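Local coordinates for putative lipoprotein YerB (Bacillus subtilis, PDB 2PSB) that is of unknown function but interacts with the helicase PcrA, an interaction not essential for cell viability or UV-lesion repair, at residues Y182-D187 and Q229-V234. Sequence-based numbering, arbitrary orientation.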
# COMPACT_ATOMS: atom_id res chain seq x y z
N TYR A 182 19.51 10.24 5.84
CA TYR A 182 18.98 10.93 4.67
C TYR A 182 17.45 10.89 4.63
O TYR A 182 16.84 9.85 4.88
CB TYR A 182 19.52 10.29 3.39
CG TYR A 182 21.00 10.50 3.19
CD1 TYR A 182 21.48 11.65 2.57
CD2 TYR A 182 21.93 9.55 3.62
CE1 TYR A 182 22.84 11.86 2.39
CE2 TYR A 182 23.30 9.74 3.45
CZ TYR A 182 23.75 10.90 2.83
OH TYR A 182 25.09 11.12 2.65
N ASN A 183 16.85 12.03 4.32
CA ASN A 183 15.40 12.12 4.23
C ASN A 183 15.05 12.22 2.75
O ASN A 183 15.91 12.54 1.93
CB ASN A 183 14.87 13.35 4.97
CG ASN A 183 15.20 13.33 6.46
OD1 ASN A 183 15.10 12.29 7.10
ND2 ASN A 183 15.58 14.48 7.00
N VAL A 184 13.80 11.93 2.41
CA VAL A 184 13.37 11.98 1.02
C VAL A 184 11.98 12.59 0.84
O VAL A 184 11.12 12.50 1.72
CB VAL A 184 13.37 10.56 0.39
CG1 VAL A 184 12.49 9.63 1.21
CG2 VAL A 184 12.90 10.61 -1.05
N ARG A 185 11.79 13.21 -0.32
CA ARG A 185 10.52 13.83 -0.69
C ARG A 185 10.11 13.28 -2.06
O ARG A 185 10.95 12.96 -2.89
CB ARG A 185 10.67 15.35 -0.78
CG ARG A 185 10.79 16.07 0.56
CD ARG A 185 12.18 15.95 1.17
NE ARG A 185 12.22 16.58 2.49
CZ ARG A 185 11.84 15.98 3.62
NH1 ARG A 185 11.91 16.64 4.77
NH2 ARG A 185 11.42 14.73 3.60
N VAL A 186 8.80 13.18 -2.28
CA VAL A 186 8.28 12.67 -3.55
C VAL A 186 7.21 13.63 -4.02
O VAL A 186 6.24 13.89 -3.32
CB VAL A 186 7.65 11.26 -3.37
CG1 VAL A 186 7.23 10.69 -4.72
CG2 VAL A 186 8.63 10.33 -2.67
N ASP A 187 7.40 14.17 -5.22
CA ASP A 187 6.43 15.10 -5.76
C ASP A 187 5.64 14.46 -6.89
O ASP A 187 6.19 14.09 -7.92
CB ASP A 187 7.12 16.37 -6.27
CG ASP A 187 6.20 17.25 -7.06
OD1 ASP A 187 5.10 17.57 -6.56
OD2 ASP A 187 6.57 17.62 -8.19
N GLN A 229 9.77 1.31 8.55
CA GLN A 229 11.21 1.13 8.60
C GLN A 229 11.89 1.01 7.24
O GLN A 229 13.10 0.85 7.17
CB GLN A 229 11.55 -0.10 9.46
CG GLN A 229 11.43 0.14 10.96
CD GLN A 229 10.00 0.23 11.45
OE1 GLN A 229 9.74 0.73 12.55
NE2 GLN A 229 9.06 -0.25 10.65
N ASN A 230 11.10 1.09 6.17
CA ASN A 230 11.63 1.01 4.81
C ASN A 230 10.84 1.90 3.84
O ASN A 230 9.61 1.89 3.86
CB ASN A 230 11.60 -0.43 4.25
CG ASN A 230 12.12 -1.47 5.24
OD1 ASN A 230 11.43 -1.85 6.18
ND2 ASN A 230 13.34 -1.93 5.02
N ILE A 231 11.55 2.67 3.02
CA ILE A 231 10.90 3.49 2.02
C ILE A 231 11.48 2.96 0.70
O ILE A 231 12.69 3.03 0.45
CB ILE A 231 11.25 5.00 2.12
CG1 ILE A 231 11.17 5.51 3.57
CG2 ILE A 231 10.28 5.78 1.23
CD1 ILE A 231 9.82 5.36 4.25
N PHE A 232 10.59 2.43 -0.13
CA PHE A 232 10.97 1.84 -1.39
C PHE A 232 10.33 2.59 -2.55
O PHE A 232 9.13 2.43 -2.82
CB PHE A 232 10.53 0.37 -1.38
CG PHE A 232 10.99 -0.42 -2.56
CD1 PHE A 232 12.05 0.02 -3.36
CD2 PHE A 232 10.39 -1.64 -2.86
CE1 PHE A 232 12.50 -0.74 -4.42
CE2 PHE A 232 10.84 -2.41 -3.93
CZ PHE A 232 11.90 -1.96 -4.71
N ILE A 233 11.12 3.41 -3.23
CA ILE A 233 10.63 4.20 -4.35
C ILE A 233 10.88 3.41 -5.62
O ILE A 233 12.01 3.09 -5.94
CB ILE A 233 11.35 5.59 -4.40
CG1 ILE A 233 11.12 6.32 -3.08
CG2 ILE A 233 10.84 6.43 -5.59
CD1 ILE A 233 11.90 7.60 -2.91
N VAL A 234 9.79 3.08 -6.31
CA VAL A 234 9.86 2.29 -7.53
C VAL A 234 9.48 3.06 -8.80
O VAL A 234 8.44 3.73 -8.84
CB VAL A 234 8.98 1.03 -7.38
CG1 VAL A 234 8.81 0.31 -8.70
CG2 VAL A 234 9.61 0.09 -6.36
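V184 and I233 meet end to end, methyl against methyl, with V184 CG2 3.7 Å from I233 CD1. This delta methyl is the centre of the contact, because V186 CG2 also comes within 4.3 Å of I233 CD1. I233 gets there through an extended chain: CG1 stands anti to the carbonyl carbon, and chi2 of 173° carries CD1 straight on toward the valines. The other branch of V184, CG1, lies 4.4 Å from I231 CG2, a looser touch. These four side chains alternate with residues facing elsewhere, as in a regular beta strand; R185 turns its CB away and hydrogen-bonds through NH2 to V184 O, 2.9 Å away, the donor well above the carbonyl plane. Around these contacts, F260 of strand 255-261 touches V184, I231 and I233, while Y199 of strand 196-202 touches V184 and I231. Strand 183-187 pairs antiparallel with 196-202 and 304-307, strand 230-240 with 255-261 and 247-250. The two segments' strands approach to 10.1 Å at 40°, as layers packed face to face do, here within the C-terminal DUF3048 region. Between them the contact is aliphatic, so it probably rests on dispersion and the exclusion of water, without polar bonds.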